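Local coordinates for protein threonine synthase (Brucella melitensis bv. 1, PDB 4F4F) that probably catalyses the pyridoxal-phosphate-dependent conversion of O-phospho-L-homoserine and water to L-threonine and phosphate, the last step of threonine biosynthesis, at residues A284-D289 with A306-P311. Numbering follows the deposited sequence.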
loop_
_atom_site.group_PDB
_atom_site.type_symbol
_atom_site.label_atom_id
_atom_site.label_comp_id
_atom_site.label_asym_id
_atom_site.label_seq_id
_atom_site.Cartn_x
_atom_site.Cartn_y
_atom_site.Cartn_z
ATOM N N ALA A 284 -12.553 -5.956 -1.019
ATOM C CA ALA A 284 -13.231 -5.708 -2.291
ATOM C C ALA A 284 -12.242 -5.967 -3.439
ATOM O O ALA A 284 -11.158 -5.372 -3.481
ATOM C CB ALA A 284 -13.763 -4.272 -2.354
ATOM N N THR A 285 -12.620 -6.860 -4.358
ATOM C CA THR A 285 -11.728 -7.291 -5.410
ATOM C C THR A 285 -12.361 -6.937 -6.760
ATOM O O THR A 285 -13.575 -6.721 -6.864
ATOM C CB THR A 285 -11.477 -8.828 -5.381
ATOM O OG1 THR A 285 -12.573 -9.517 -6.042
ATOM C CG2 THR A 285 -11.284 -9.322 -3.926
ATOM N N ASN A 286 -11.517 -6.887 -7.779
ATOM C CA ASN A 286 -11.968 -6.895 -9.154
ATOM C C ASN A 286 -12.133 -8.341 -9.655
ATOM O O ASN A 286 -12.178 -9.271 -8.836
ATOM C CB ASN A 286 -11.114 -5.951 -10.049
ATOM C CG ASN A 286 -9.685 -6.432 -10.314
ATOM O OD1 ASN A 286 -9.384 -7.627 -10.351
ATOM N ND2 ASN A 286 -8.795 -5.465 -10.563
ATOM N N ASP A 287 -12.275 -8.536 -10.975
ATOM C CA ASP A 287 -12.391 -9.885 -11.567
ATOM C C ASP A 287 -11.261 -10.846 -11.164
ATOM O O ASP A 287 -11.419 -12.054 -11.223
ATOM C CB ASP A 287 -12.446 -9.782 -13.109
ATOM C CG ASP A 287 -13.529 -8.824 -13.584
ATOM O OD1 ASP A 287 -14.684 -9.245 -13.689
ATOM O OD2 ASP A 287 -13.230 -7.629 -13.767
ATOM N N ASN A 288 -10.120 -10.306 -10.761
ATOM C CA ASN A 288 -9.055 -11.121 -10.175
ATOM C C ASN A 288 -9.392 -11.328 -8.703
ATOM O O ASN A 288 -9.003 -10.554 -7.828
ATOM C CB ASN A 288 -7.721 -10.420 -10.361
ATOM C CG ASN A 288 -7.394 -10.225 -11.819
ATOM O OD1 ASN A 288 -6.936 -11.148 -12.473
ATOM N ND2 ASN A 288 -7.644 -9.030 -12.342
ATOM N N ASP A 289 -10.144 -12.383 -8.451
ATOM C CA ASP A 289 -10.905 -12.502 -7.227
ATOM C C ASP A 289 -10.421 -13.654 -6.343
ATOM O O ASP A 289 -11.207 -14.195 -5.551
ATOM C CB ASP A 289 -12.384 -12.658 -7.597
ATOM C CG ASP A 289 -12.699 -13.967 -8.304
ATOM O OD1 ASP A 289 -11.808 -14.686 -8.834
ATOM O OD2 ASP A 289 -13.903 -14.272 -8.331
ATOM N N ALA A 306 -6.713 -11.241 -15.359
ATOM C CA ALA A 306 -7.507 -10.434 -16.312
ATOM C C ALA A 306 -7.106 -8.961 -16.209
ATOM O O ALA A 306 -6.831 -8.458 -15.125
ATOM C CB ALA A 306 -9.003 -10.591 -16.043
ATOM N N GLN A 307 -7.022 -8.276 -17.342
ATOM C CA GLN A 307 -6.814 -6.830 -17.324
ATOM C C GLN A 307 -8.204 -6.228 -17.123
ATOM O O GLN A 307 -9.156 -6.657 -17.756
ATOM C CB GLN A 307 -6.159 -6.309 -18.596
ATOM C CG GLN A 307 -4.643 -6.190 -18.512
ATOM C CD GLN A 307 -3.950 -7.530 -18.398
ATOM O OE1 GLN A 307 -3.994 -8.351 -19.327
ATOM N NE2 GLN A 307 -3.288 -7.760 -17.262
ATOM N N THR A 308 -8.297 -5.269 -16.219
ATOM C CA THR A 308 -9.559 -4.667 -15.822
ATOM C C THR A 308 -9.384 -3.154 -15.863
ATOM O O THR A 308 -8.345 -2.661 -16.303
ATOM C CB THR A 308 -9.953 -5.074 -14.375
ATOM O OG1 THR A 308 -9.047 -4.470 -13.445
ATOM C CG2 THR A 308 -9.986 -6.626 -14.178
ATOM N N THR A 309 -10.387 -2.422 -15.384
ATOM C CA THR A 309 -10.310 -0.978 -15.253
ATOM C C THR A 309 -9.759 -0.554 -13.893
ATOM O O THR A 309 -9.629 0.630 -13.627
ATOM C CB THR A 309 -11.689 -0.313 -15.497
ATOM O OG1 THR A 309 -12.686 -0.959 -14.697
ATOM C CG2 THR A 309 -12.093 -0.391 -17.048
ATOM N N SER A 310 -9.421 -1.517 -13.034
ATOM C CA SER A 310 -8.780 -1.220 -11.758
ATOM C C SER A 310 -7.404 -1.912 -11.711
ATOM O O SER A 310 -7.202 -2.829 -10.892
ATOM C CB SER A 310 -9.671 -1.660 -10.591
ATOM O OG SER A 310 -10.263 -2.933 -10.789
ATOM N N PRO A 311 -6.452 -1.472 -12.577
ATOM C CA PRO A 311 -5.196 -2.216 -12.757
ATOM C C PRO A 311 -4.344 -2.394 -11.502
ATOM O O PRO A 311 -3.608 -3.378 -11.410
ATOM C CB PRO A 311 -4.427 -1.383 -13.797
ATOM C CG PRO A 311 -4.958 -0.010 -13.633
ATOM C CD PRO A 311 -6.440 -0.239 -13.379
#
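Ala306 meets the carboxamide of Asn288 through its backbone: its N donates to Asn288 OD1 at 2.9 Å, on a lone pair in the carbonyl plane, while Asn288 ND2 returns a nearly straight bond (172°) to Ala306 O at 3.0 Å. The paired bonds close a ring and meet the amide edge-on, with Ala306 O in its plane, fixing its rotation much as a strand neighbour would. The second N-H of Asn288 ND2 turns inward to Asn286 OD1, which also accepts from Asn288 N in an Asx turn, an arrangement that couples the two asparagines.

Two residues on, Thr308 sets its methyl CG2 between the side chains of Asp287 and Asn288, 3.4 Å from Asp287 OD2 and 3.8 Å from Asn288 ND2. Its hydroxyl OG1 takes the Ser310 N-H at 3.0 Å, forming an ST turn, and is also hydrogen-bonded to Asp314. Ser310 follows, with OG folded back between its own N and carbonyl carbon (chi1 43°); there it receives Asn286 ND2 at 2.9 Å, lying in the plane of that amide. Ile394 of helix 390-402 touches both Asn286 and Ser310.

The side chain of Ser310 is about 7 Å from the bound pyridoxal phosphate. The arrangement thus ties the C-terminal exit of sheet strand 278-285 to the loop leading into Ser312 and Met313 of the pyridoxal-phosphate pocket, a second-shell link in an enzyme of PLP fold type II.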